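Local coordinates for PTS system glucose-specific EIIA component (Mycoplasma capricolum, PDB 2GPR), which relays phosphoryl groups from phospho-HPr to the EIIB domain in the sugar phosphotransferase system that imports and phosphorylates glucose, at residues A[18-23]-A[139-144]; A[52-57]-A[98-103]; A[13-18]-A[42-47]. All blocks are in the same frame, centred on the assembly; numbering follows the deposited sequence.

Along the chain, residues 13-18 and 18-23 come first, the two overlapping at Ile-18 of strand 16-19. Contact 3 closes the earliest loop, when 42-47 comes back alongside 13-18. Contact 2 follows in series, with 52-57 pairing with 98-103. The longest loop ends last: 139-144 returns to 18-23 in contact 1, and its span encloses contact 2 whole. Contacts 1 and 3 cross, since their segments alternate, and they meet where Glu-143 approaches Lys-43 in a salt bridge modelled too short. Contact 2 lies across the chain's centre from contact 1, about 24 Å away between centres; together they involve the two outermost strands of the seven-stranded antiparallel sheet, 16-19 and 100-101.

Contact 1: residues A[18-23]-A[139-144]; sequences IITLDE and VKMGEV
Ile-18 is set between Val-139 and Val-144, and its side chain crosses each of theirs at about a right angle. Its two branches divide the work. CG1 lies beside the backbone N (chi1 -61°) and meets CG2 of Val-144 at 4.1 Å, while CG2, anti to that N, meets CG1 of Val-139 at 4.1 Å. Between the branches, Ile-18 CB rests 3.7 Å from the carbonyl O of Lys-140. A beta-branched residue suits this place because it offers two apolar arms from one carbon. Phe-38, Ile-40 and Val-150 also pack against it.

Met-141 comes from another direction. With chi2 at -100° the sulfur turns toward residues 18-20, where SD lies 4.0 Å from CG2 of Thr-20, the two side chains meeting obliquely. The methyl CE approaches the carbonyl O of Ile-18 at 3.9 Å. A long, flexible thioether is well fitted to cover backbone in this way.

The main chains join where Ile-18 N donates to Gly-142 O at 2.9 Å; the return bond, Gly-142 N to Ile-18 O, is weak at 3.5 Å. Glycine suits position 142, whose backbone angles would press a CB against the preceding carbonyl O. Residues 20-23 form a beta turn in which Glu-23 N donates to Thr-20 O, and the carboxylate OE2 of Glu-23 accepts Thr-20 N from above its plane. The whole is a single antiparallel hydrogen-bonded bridge, Ile-18 with Gly-142, by which the loop between strands 124-130 and 149-153 lines the outer edge of strand 16-19, the end strand of the seven-stranded antiparallel sheet.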
ATOM      1  N   ILE A  18      10.886  -3.908  -1.369  1.00 25.29           N
ATOM      2  CA  ILE A  18       9.855  -4.610  -0.684  1.00 24.58           C
ATOM      3  C   ILE A  18      10.568  -5.335   0.452  1.00 25.30           C
ATOM      4  O   ILE A  18      11.647  -5.880   0.248  1.00 26.67           O
ATOM      5  CB  ILE A  18       9.093  -5.557  -1.599  1.00 25.10           C
ATOM      6  CG1 ILE A  18       8.433  -4.744  -2.735  1.00 29.39           C
ATOM      7  CG2 ILE A  18       8.041  -6.357  -0.810  1.00 22.59           C
ATOM      8  CD1 ILE A  18       7.456  -3.662  -2.229  1.00 30.50           C
ATOM      9  N   ILE A  19      10.053  -5.203   1.661  1.00 25.05           N
ATOM     10  CA  ILE A  19      10.600  -5.831   2.843  1.00 23.02           C
ATOM     11  C   ILE A  19       9.404  -6.551   3.432  1.00 23.37           C
ATOM     12  O   ILE A  19       8.312  -6.375   2.910  1.00 24.14           O
ATOM     13  CB  ILE A  19      11.172  -4.777   3.823  1.00 23.97           C
ATOM     14  CG1 ILE A  19      10.049  -3.903   4.415  1.00 24.08           C
ATOM     15  CG2 ILE A  19      12.125  -3.833   3.108  1.00 23.73           C
ATOM     16  CD1 ILE A  19      10.521  -2.485   4.680  1.00 23.36           C
ATOM     17  N   THR A  20       9.584  -7.322   4.510  1.00 22.24           N
ATOM     18  CA  THR A  20       8.492  -8.068   5.142  1.00 21.51           C
ATOM     19  C   THR A  20       7.852  -7.273   6.240  1.00 21.64           C
ATOM     20  O   THR A  20       8.386  -6.232   6.640  1.00 23.24           O
ATOM     21  CB  THR A  20       8.929  -9.461   5.677  1.00 20.66           C
ATOM     22  OG1 THR A  20      10.003  -9.346   6.609  1.00 24.37           O
ATOM     23  CG2 THR A  20       9.331 -10.395   4.539  1.00 15.63           C
ATOM     24  N   LEU A  21       6.706  -7.767   6.709  1.00 19.70           N
ATOM     25  CA  LEU A  21       5.987  -7.103   7.765  1.00 22.20           C
ATOM     26  C   LEU A  21       6.754  -7.253   9.070  1.00 24.44           C
ATOM     27  O   LEU A  21       6.670  -6.464  10.024  1.00 21.80           O
ATOM     28  CB  LEU A  21       4.563  -7.646   7.944  1.00 23.58           C
ATOM     29  CG  LEU A  21       3.554  -7.154   6.902  1.00 25.07           C
ATOM     30  CD1 LEU A  21       2.187  -7.723   7.255  1.00 26.08           C
ATOM     31  CD2 LEU A  21       3.485  -5.615   6.820  1.00 23.66           C
ATOM     32  N   ASP A  22       7.507  -8.278   9.120  1.00 27.40           N
ATOM     33  CA  ASP A  22       8.259  -8.505  10.302  1.00 32.53           C
ATOM     34  C   ASP A  22       9.343  -7.450  10.410  1.00 37.82           C
ATOM     35  O   ASP A  22       9.888  -7.184  11.478  1.00 41.75           O
ATOM     36  CB  ASP A  22       8.811  -9.944  10.352  1.00 35.31           C
ATOM     37  CG  ASP A  22       8.019 -10.901   9.483  1.00 38.35           C
ATOM     38  OD1 ASP A  22       7.722 -10.397   8.325  1.00 42.70           O
ATOM     39  OD2 ASP A  22       7.668 -11.978   9.872  1.00 36.85           O
ATOM     40  N   GLU A  23       9.640  -6.792   9.297  1.00 38.88           N
ATOM     41  CA  GLU A  23      10.631  -5.752   9.333  1.00 41.39           C
ATOM     42  C   GLU A  23      10.034  -4.388   9.651  1.00 44.81           C
ATOM     43  O   GLU A  23      10.705  -3.362   9.503  1.00 46.25           O
ATOM     44  CB  GLU A  23      11.434  -5.691   8.052  1.00 44.32           C
ATOM     45  CG  GLU A  23      12.370  -6.905   7.895  1.00 48.48           C
ATOM     46  CD  GLU A  23      12.575  -7.311   6.445  1.00 52.96           C
ATOM     47  OE1 GLU A  23      13.203  -6.392   5.741  1.00 54.33           O
ATOM     48  OE2 GLU A  23      12.174  -8.381   5.968  1.00 54.19           O
ATOM     49  N   VAL A 139       5.403 -13.192  -3.433  1.00 27.45           N
ATOM     50  CA  VAL A 139       5.724 -11.826  -3.184  1.00 26.43           C
ATOM     51  C   VAL A 139       7.143 -11.576  -3.675  1.00 23.81           C
ATOM     52  O   VAL A 139       8.082 -12.063  -3.095  1.00 19.74           O
ATOM     53  CB  VAL A 139       5.631 -11.315  -1.726  1.00 29.05           C
ATOM     54  CG1 VAL A 139       6.162  -9.863  -1.700  1.00 27.45           C
ATOM     55  CG2 VAL A 139       4.221 -11.348  -1.168  1.00 29.45           C
ATOM     56  N   LYS A 140       7.305 -10.782  -4.712  1.00 27.65           N
ATOM     57  CA  LYS A 140       8.633 -10.454  -5.189  1.00 28.38           C
ATOM     58  C   LYS A 140       9.281  -9.464  -4.222  1.00 30.26           C
ATOM     59  O   LYS A 140       8.672  -8.431  -3.886  1.00 35.46           O
ATOM     60  CB  LYS A 140       8.647 -10.023  -6.649  1.00 30.45           C
ATOM     61  CG  LYS A 140       9.881  -9.213  -7.055  1.00 34.37           C
ATOM     62  CD  LYS A 140       9.588  -8.147  -8.118  1.00 38.78           C
ATOM     63  CE  LYS A 140       9.683  -8.630  -9.574  1.00 41.97           C
ATOM     64  NZ  LYS A 140       9.344  -7.584 -10.589  1.00 42.72           N
ATOM     65  N   MET A 141      10.491  -9.845  -3.695  1.00 24.06           N
ATOM     66  CA  MET A 141      11.217  -9.082  -2.717  1.00 20.25           C
ATOM     67  C   MET A 141      12.390  -8.331  -3.298  1.00 21.39           C
ATOM     68  O   MET A 141      12.713  -8.442  -4.459  1.00 22.97           O
ATOM     69  CB  MET A 141      11.689 -10.003  -1.604  1.00 20.70           C
ATOM     70  CG  MET A 141      10.534 -10.544  -0.802  1.00 23.92           C
ATOM     71  SD  MET A 141      10.344  -9.647   0.717  1.00 25.63           S
ATOM     72  CE  MET A 141      12.083  -9.670   1.202  1.00 27.49           C
ATOM     73  N   GLY A 142      13.032  -7.525  -2.499  1.00 20.86           N
ATOM     74  CA  GLY A 142      14.162  -6.840  -3.017  1.00 21.08           C
ATOM     75  C   GLY A 142      13.820  -5.490  -3.590  1.00 22.24           C
ATOM     76  O   GLY A 142      12.781  -4.927  -3.277  1.00 19.43           O
ATOM     77  N   GLU A 143      14.777  -4.983  -4.415  1.00 25.00           N
ATOM     78  CA  GLU A 143      14.757  -3.689  -5.067  1.00 26.80           C
ATOM     79  C   GLU A 143      13.772  -3.685  -6.269  1.00 28.88           C
ATOM     80  O   GLU A 143      13.799  -4.581  -7.136  1.00 29.72           O
ATOM     81  CB  GLU A 143      16.201  -3.301  -5.435  1.00 29.94           C
ATOM     82  CG  GLU A 143      16.587  -1.835  -5.127  1.00 37.38           C
ATOM     83  CD  GLU A 143      16.710  -1.469  -3.649  1.00 40.03           C
ATOM     84  OE1 GLU A 143      16.092  -2.036  -2.761  1.00 41.70           O
ATOM     85  OE2 GLU A 143      17.527  -0.446  -3.430  1.00 38.81           O
ATOM     86  N   VAL A 144      12.824  -2.706  -6.276  1.00 28.17           N
ATOM     87  CA  VAL A 144      11.761  -2.625  -7.286  1.00 25.10           C
ATOM     88  C   VAL A 144      11.529  -1.241  -7.826  1.00 24.81           C
ATOM     89  O   VAL A 144      11.932  -0.232  -7.289  1.00 24.67           O
ATOM     90  CB  VAL A 144      10.378  -3.124  -6.773  1.00 24.27           C
ATOM     91  CG1 VAL A 144      10.398  -4.587  -6.353  1.00 23.70           C
ATOM     92  CG2 VAL A 144       9.878  -2.266  -5.620  1.00 24.64           C
TER

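Contact 2: residues A[52-57]-A[98-103]; sequences SGKLVT and DQEVNA
Gly-53 and Val-101 exchange a pair of backbone hydrogen bonds. Gly-53 N reaches Val-101 O at 3.1 Å, and Val-101 N reaches Gly-53 O at 2.8 Å, the latter nearly straight in line with the carbonyl (C=O...N 174°). Further on, Leu-55 N donates to Gln-99 O at 2.6 Å, with an N-H...O angle of 178°. Asp-98 N is modelled very close to Leu-55 O, so little should be rested on the length of that bond. At the other end a side chain takes over from the backbone: the hydroxyl of Ser-52, placed beside its own N by a chi1 of -50°, accepts Ala-103 N at 2.8 Å. Serine suits this spot, a short acceptor reaching an N-H just past the strand.

Weaker CA-H...O contacts fill the intervals. Gly-53 O receives one from Glu-100 CA at 3.3 Å, and comparable approaches run from Ser-52 CA to Val-101 O and from Lys-54 CA to Gln-99 O.

Side-chain packing differs on the two faces. On one, Lys-54 and Glu-100 form the non-hydrogen-bonded pair and touch through their aliphatic parts, CG to CG at 4.1 Å, while CD of Lys-54 makes van der Waals contact with Asp-98 O. On the other, CG2 of Val-101 likewise meets the carbonyl O of Gly-53, and the valine continues inward to Ile-67 and Val-95; Leu-55 packs on Phe-65 and Val-95.

Between the two segments the nearest opposite charges do not touch: Lys-54 NZ stands 4.9 Å from Asp-98 OD1, an attraction that is probably modest. The chemistry therefore implies an attachment of the edge strand 100-101 that rests chiefly on main-chain hydrogen bonds, with hydrocarbon packed on the face of Val-101 and the charged chains of Lys-54 and Glu-100 on the other.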
ATOM      1  N   SER A  52      -6.450  -1.868  -9.105  1.00 23.26           N
ATOM      2  CA  SER A  52      -7.565  -1.068  -9.490  1.00 22.69           C
ATOM      3  C   SER A  52      -8.749  -1.395  -8.608  1.00 20.20           C
ATOM      4  O   SER A  52      -8.966  -2.544  -8.237  1.00 19.41           O
ATOM      5  CB  SER A  52      -7.860  -1.251 -10.934  1.00 25.40           C
ATOM      6  OG  SER A  52      -6.635  -1.087 -11.607  1.00 29.26           O
ATOM      7  N   GLY A  53      -9.487  -0.368  -8.214  1.00 20.24           N
ATOM      8  CA  GLY A  53     -10.648  -0.568  -7.347  1.00 19.21           C
ATOM      9  C   GLY A  53     -11.180   0.757  -6.890  1.00 20.36           C
ATOM     10  O   GLY A  53     -10.890   1.773  -7.524  1.00 25.71           O
ATOM     11  N   LYS A  54     -11.931   0.743  -5.802  1.00 20.05           N
ATOM     12  CA  LYS A  54     -12.513   1.940  -5.223  1.00 22.57           C
ATOM     13  C   LYS A  54     -11.806   2.379  -3.967  1.00 20.91           C
ATOM     14  O   LYS A  54     -11.553   1.581  -3.039  1.00 16.50           O
ATOM     15  CB  LYS A  54     -13.936   1.682  -4.850  1.00 29.44           C
ATOM     16  CG  LYS A  54     -14.826   2.815  -5.270  1.00 36.83           C
ATOM     17  CD  LYS A  54     -15.955   3.021  -4.302  1.00 43.11           C
ATOM     18  CE  LYS A  54     -16.765   1.771  -4.071  1.00 49.16           C
ATOM     19  NZ  LYS A  54     -17.987   2.118  -3.334  1.00 52.89           N
ATOM     20  N   LEU A  55     -11.495   3.660  -3.923  1.00 23.70           N
ATOM     21  CA  LEU A  55     -10.858   4.219  -2.744  1.00 27.37           C
ATOM     22  C   LEU A  55     -11.943   4.250  -1.668  1.00 30.53           C
ATOM     23  O   LEU A  55     -12.606   5.274  -1.426  1.00 30.84           O
ATOM     24  CB  LEU A  55     -10.398   5.661  -3.027  1.00 29.05           C
ATOM     25  CG  LEU A  55      -8.982   6.040  -2.607  1.00 32.37           C
ATOM     26  CD1 LEU A  55      -8.729   7.515  -2.913  1.00 34.33           C
ATOM     27  CD2 LEU A  55      -8.770   5.837  -1.133  1.00 34.22           C
ATOM     28  N   VAL A  56     -12.199   3.093  -1.099  1.00 32.60           N
ATOM     29  CA  VAL A  56     -13.226   2.952  -0.086  1.00 31.42           C
ATOM     30  C   VAL A  56     -12.780   3.573   1.183  1.00 29.85           C
ATOM     31  O   VAL A  56     -13.606   4.008   1.933  1.00 29.37           O
ATOM     32  CB  VAL A  56     -13.586   1.497   0.175  1.00 33.66           C
ATOM     33  CG1 VAL A  56     -14.570   1.414   1.339  1.00 35.53           C
ATOM     34  CG2 VAL A  56     -14.174   0.871  -1.101  1.00 34.77           C
ATOM     35  N   THR A  57     -11.452   3.573   1.417  1.00 30.39           N
ATOM     36  CA  THR A  57     -10.844   4.170   2.620  1.00 26.91           C
ATOM     37  C   THR A  57      -9.944   5.326   2.309  1.00 24.71           C
ATOM     38  O   THR A  57      -8.872   5.133   1.809  1.00 24.70           O
ATOM     39  CB  THR A  57      -9.905   3.231   3.363  1.00 22.97           C
ATOM     40  OG1 THR A  57     -10.578   2.129   3.955  1.00 24.27           O
ATOM     41  CG2 THR A  57      -9.184   4.059   4.406  1.00 19.69           C
ATOM     42  N   ASP A  98     -14.156   7.105  -2.074  1.00 30.09           N
ATOM     43  CA  ASP A  98     -15.160   6.624  -2.949  1.00 28.55           C
ATOM     44  C   ASP A  98     -14.751   6.690  -4.386  1.00 26.41           C
ATOM     45  O   ASP A  98     -15.515   6.253  -5.241  1.00 28.06           O
ATOM     46  CB  ASP A  98     -16.476   7.399  -2.834  1.00 34.02           C
ATOM     47  CG  ASP A  98     -17.105   7.518  -1.472  1.00 38.21           C
ATOM     48  OD1 ASP A  98     -17.262   6.349  -0.909  1.00 38.29           O
ATOM     49  OD2 ASP A  98     -17.705   8.499  -1.068  1.00 39.83           O
ATOM     50  N   GLN A  99     -13.596   7.297  -4.677  1.00 24.71           N
ATOM     51  CA  GLN A  99     -13.071   7.430  -6.065  1.00 23.68           C
ATOM     52  C   GLN A  99     -12.612   6.067  -6.631  1.00 24.62           C
ATOM     53  O   GLN A  99     -12.005   5.252  -5.943  1.00 26.15           O
ATOM     54  CB  GLN A  99     -11.829   8.377  -6.049  1.00 25.07           C
ATOM     55  CG  GLN A  99     -11.059   8.503  -7.391  1.00 28.19           C
ATOM     56  CD  GLN A  99      -9.921   9.557  -7.362  1.00 33.23           C
ATOM     57  OE1 GLN A  99      -8.818   9.393  -8.000  1.00 34.44           O
ATOM     58  NE2 GLN A  99     -10.189  10.692  -6.691  1.00 33.56           N
ATOM     59  N   GLU A 100     -12.842   5.821  -7.887  1.00 23.80           N
ATOM     60  CA  GLU A 100     -12.344   4.629  -8.423  1.00 24.74           C
ATOM     61  C   GLU A 100     -10.939   4.956  -9.011  1.00 23.84           C
ATOM     62  O   GLU A 100     -10.684   6.080  -9.498  1.00 25.36           O
ATOM     63  CB  GLU A 100     -13.213   4.100  -9.554  1.00 23.47           C
ATOM     64  CG  GLU A 100     -13.902   2.771  -9.235  1.00 32.83           C
ATOM     65  CD  GLU A 100     -14.261   1.971 -10.489  1.00 36.76           C
ATOM     66  OE1 GLU A 100     -13.356   1.283 -11.095  1.00 42.45           O
ATOM     67  OE2 GLU A 100     -15.470   1.987 -10.938  1.00 41.06           O
ATOM     68  N   VAL A 101      -9.964   4.056  -8.800  1.00 30.32           N
ATOM     69  CA  VAL A 101      -8.626   4.296  -9.280  1.00 30.29           C
ATOM     70  C   VAL A 101      -8.155   3.146 -10.121  1.00 29.38           C
ATOM     71  O   VAL A 101      -8.664   2.045 -10.004  1.00 28.65           O
ATOM     72  CB  VAL A 101      -7.626   4.521  -8.169  1.00 31.10           C
ATOM     73  CG1 VAL A 101      -7.707   5.946  -7.633  1.00 31.76           C
ATOM     74  CG2 VAL A 101      -7.841   3.497  -7.050  1.00 29.22           C
ATOM     75  N   ASN A 102      -7.126   3.424 -10.929  1.00 31.10           N
ATOM     76  CA  ASN A 102      -6.471   2.403 -11.762  1.00 32.81           C
ATOM     77  C   ASN A 102      -5.081   2.142 -11.220  1.00 28.28           C
ATOM     78  O   ASN A 102      -4.381   3.093 -10.795  1.00 27.74           O
ATOM     79  CB  ASN A 102      -6.402   2.723 -13.273  1.00 37.62           C
ATOM     80  CG  ASN A 102      -7.727   2.556 -14.008  1.00 43.65           C
ATOM     81  OD1 ASN A 102      -8.059   3.332 -14.919  1.00 47.68           O
ATOM     82  ND2 ASN A 102      -8.489   1.528 -13.636  1.00 45.80           N
ATOM     83  N   ALA A 103      -4.709   0.865 -11.173  1.00 22.90           N
ATOM     84  CA  ALA A 103      -3.423   0.518 -10.634  1.00 20.57           C
ATOM     85  C   ALA A 103      -2.349   1.270 -11.345  1.00 22.40           C
ATOM     86  O   ALA A 103      -2.350   1.369 -12.558  1.00 25.23           O
ATOM     87  CB  ALA A 103      -3.207  -0.967 -10.702  1.00 21.69           C
TER

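Contact 3: residues A[13-18]-A[42-47]; sequences PCDGTI and PKSNDF
Asp-15 is gripped at both ends of its main chain by 42-47. Its N donates to OG of Ser-44 at 3.0 Å, almost straight (175°), and its O accepts Lys-43 N at 2.7 Å, the donor standing 39° out of the carbonyl plane. Serine suits position 44 because its OG, turned between N and carbonyl carbon at chi1 70°, replaces a backbone acceptor. Pro-42 is the non-hydrogen-bonded partner of Gly-16, where lacking an N-H costs nothing across the pair.

The carbonyl of Pro-13 faces that of Asp-46, an acceptor like itself; it is satisfied instead by His-48, and Phe-47 CA-H adds a CA-H...O contact. Lys-43 NZ is salt-bridged to Glu-143 and Thr-17 OG1 is probably hydrogen-bonded to it, both modelled implausibly short, and Asp-15 OD1 accepts Gln-146 N. The methylenes of Lys-43 lie over Gly-16 CA, where a CB would crowd Lys-43 N and Pro-42 CA and press on the preceding carbonyl O; glycine avoids this.

Cys-14 CB sits over the face of the Phe-47 ring, 4.3 Å from its centroid, while SG comes in obliquely, 3.7 Å from CE2, and touches Pro-42 CB at 3.8 Å. This CH-pi and sulfur-aromatic pairing links the approach to strand 16-19 of the seven-stranded sheet to strand 46-48 of the three-stranded one, with the Phe-47 side chain about 9 Å from that of His-78, the phosphohistidine site inferred from relatives.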
ATOM      1  N   PRO A  13       3.749   0.748  -5.475  1.00 27.00           N
ATOM      2  CA  PRO A  13       3.251   2.145  -5.507  1.00 22.22           C
ATOM      3  C   PRO A  13       4.343   3.243  -5.514  1.00 19.57           C
ATOM      4  O   PRO A  13       4.106   4.409  -5.827  1.00 15.28           O
ATOM      5  CB  PRO A  13       2.445   2.306  -4.246  1.00 21.40           C
ATOM      6  CG  PRO A  13       2.796   1.142  -3.342  1.00 22.66           C
ATOM      7  CD  PRO A  13       3.321   0.049  -4.231  1.00 26.23           C
ATOM      8  N   CYS A  14       5.561   2.864  -5.152  1.00 20.22           N
ATOM      9  CA  CYS A  14       6.686   3.748  -5.230  1.00 22.40           C
ATOM     10  C   CYS A  14       7.976   2.964  -5.535  1.00 26.92           C
ATOM     11  O   CYS A  14       7.999   1.714  -5.684  1.00 26.92           O
ATOM     12  CB  CYS A  14       6.858   4.593  -3.991  1.00 22.86           C
ATOM     13  SG  CYS A  14       7.122   3.548  -2.582  1.00 24.29           S
ATOM     14  N   ASP A  15       9.047   3.689  -5.679  1.00 27.99           N
ATOM     15  CA  ASP A  15      10.259   3.008  -5.923  1.00 32.06           C
ATOM     16  C   ASP A  15      10.795   2.629  -4.556  1.00 33.74           C
ATOM     17  O   ASP A  15      10.428   3.259  -3.580  1.00 35.67           O
ATOM     18  CB  ASP A  15      11.237   3.886  -6.764  1.00 34.98           C
ATOM     19  CG  ASP A  15      10.981   3.901  -8.278  1.00 37.61           C
ATOM     20  OD1 ASP A  15       9.905   3.234  -8.689  1.00 35.82           O
ATOM     21  OD2 ASP A  15      11.745   4.451  -9.057  1.00 40.22           O
ATOM     22  N   GLY A  16      11.603   1.568  -4.458  1.00 33.79           N
ATOM     23  CA  GLY A  16      12.175   1.152  -3.165  1.00 31.96           C
ATOM     24  C   GLY A  16      12.322  -0.359  -3.029  1.00 30.63           C
ATOM     25  O   GLY A  16      12.330  -1.093  -4.018  1.00 30.22           O
ATOM     26  N   THR A  17      12.422  -0.817  -1.780  1.00 28.50           N
ATOM     27  CA  THR A  17      12.576  -2.218  -1.514  1.00 26.40           C
ATOM     28  C   THR A  17      11.367  -2.811  -0.846  1.00 25.83           C
ATOM     29  O   THR A  17      10.932  -2.347   0.198  1.00 26.19           O
ATOM     30  CB  THR A  17      13.716  -2.392  -0.510  1.00 27.46           C
ATOM     31  OG1 THR A  17      14.733  -1.487  -0.821  1.00 30.36           O
ATOM     32  CG2 THR A  17      14.223  -3.835  -0.452  1.00 25.71           C
ATOM     33  N   ILE A  18      10.886  -3.908  -1.369  1.00 25.29           N
ATOM     34  CA  ILE A  18       9.855  -4.610  -0.684  1.00 24.58           C
ATOM     35  C   ILE A  18      10.568  -5.335   0.452  1.00 25.30           C
ATOM     36  O   ILE A  18      11.647  -5.880   0.248  1.00 26.67           O
ATOM     37  CB  ILE A  18       9.093  -5.557  -1.599  1.00 25.10           C
ATOM     38  CG1 ILE A  18       8.433  -4.744  -2.735  1.00 29.39           C
ATOM     39  CG2 ILE A  18       8.041  -6.357  -0.810  1.00 22.59           C
ATOM     40  CD1 ILE A  18       7.456  -3.662  -2.229  1.00 30.50           C
ATOM     41  N   PRO A  42      10.143   3.263   0.861  1.00 28.60           N
ATOM     42  CA  PRO A  42       9.977   4.243  -0.167  1.00 29.22           C
ATOM     43  C   PRO A  42      11.282   4.963  -0.507  1.00 29.17           C
ATOM     44  O   PRO A  42      11.916   5.586   0.333  1.00 26.89           O
ATOM     45  CB  PRO A  42       8.943   5.270   0.327  1.00 30.06           C
ATOM     46  CG  PRO A  42       8.718   4.982   1.797  1.00 30.25           C
ATOM     47  CD  PRO A  42       9.473   3.698   2.113  1.00 29.38           C
ATOM     48  N   LYS A  43      11.653   4.846  -1.763  1.00 31.42           N
ATOM     49  CA  LYS A  43      12.776   5.532  -2.308  1.00 33.74           C
ATOM     50  C   LYS A  43      12.273   6.792  -2.924  1.00 36.17           C
ATOM     51  O   LYS A  43      12.964   7.809  -2.862  1.00 41.60           O
ATOM     52  CB  LYS A  43      13.486   4.759  -3.381  1.00 35.36           C
ATOM     53  CG  LYS A  43      14.270   3.586  -2.863  1.00 39.59           C
ATOM     54  CD  LYS A  43      15.062   2.957  -3.997  1.00 44.62           C
ATOM     55  CE  LYS A  43      15.620   1.583  -3.667  1.00 45.86           C
ATOM     56  NZ  LYS A  43      16.840   1.666  -2.851  1.00 45.19           N
ATOM     57  N   SER A  44      11.093   6.697  -3.579  1.00 34.19           N
ATOM     58  CA  SER A  44      10.438   7.843  -4.248  1.00 34.81           C
ATOM     59  C   SER A  44       9.352   8.514  -3.391  1.00 32.04           C
ATOM     60  O   SER A  44       9.061   8.081  -2.309  1.00 31.98           O
ATOM     61  CB  SER A  44       9.961   7.562  -5.672  1.00 37.64           C
ATOM     62  OG  SER A  44       8.859   6.671  -5.660  1.00 42.07           O
ATOM     63  N   ASN A  45       8.758   9.590  -3.876  1.00 29.94           N
ATOM     64  CA  ASN A  45       7.766  10.260  -3.083  1.00 31.41           C
ATOM     65  C   ASN A  45       6.365   9.918  -3.461  1.00 32.82           C
ATOM     66  O   ASN A  45       5.458   9.840  -2.599  1.00 35.75           O
ATOM     67  CB  ASN A  45       7.952  11.756  -3.167  1.00 33.51           C
ATOM     68  CG  ASN A  45       9.415  12.072  -3.111  1.00 36.23           C
ATOM     69  OD1 ASN A  45      10.047  12.118  -4.182  1.00 41.89           O
ATOM     70  ND2 ASN A  45      10.004  12.043  -1.893  1.00 31.55           N
ATOM     71  N   ASP A  46       6.206   9.708  -4.751  1.00 29.75           N
ATOM     72  CA  ASP A  46       4.932   9.348  -5.312  1.00 30.58           C
ATOM     73  C   ASP A  46       4.467   7.922  -4.969  1.00 32.00           C
ATOM     74  O   ASP A  46       5.169   6.932  -5.120  1.00 35.89           O
ATOM     75  CB  ASP A  46       4.838   9.724  -6.781  1.00 31.46           C
ATOM     76  CG  ASP A  46       5.446  11.111  -7.035  1.00 34.94           C
ATOM     77  OD1 ASP A  46       5.192  11.976  -6.075  1.00 36.66           O
ATOM     78  OD2 ASP A  46       6.077  11.414  -8.045  1.00 34.67           O
ATOM     79  N   PHE A  47       3.289   7.836  -4.399  1.00 26.83           N
ATOM     80  CA  PHE A  47       2.739   6.581  -4.086  1.00 21.25           C
ATOM     81  C   PHE A  47       1.594   6.415  -5.039  1.00 23.44           C
ATOM     82  O   PHE A  47       0.829   7.372  -5.232  1.00 23.14           O
ATOM     83  CB  PHE A  47       2.308   6.497  -2.633  1.00 18.38           C
ATOM     84  CG  PHE A  47       3.461   6.408  -1.693  1.00 13.06           C
ATOM     85  CD1 PHE A  47       4.270   7.521  -1.480  1.00 12.29           C
ATOM     86  CD2 PHE A  47       3.735   5.219  -1.016  1.00 10.99           C
ATOM     87  CE1 PHE A  47       5.353   7.427  -0.613  1.00 13.36           C
ATOM     88  CE2 PHE A  47       4.822   5.102  -0.149  1.00  8.34           C
ATOM     89  CZ  PHE A  47       5.656   6.209   0.006  1.00 11.50           C
TER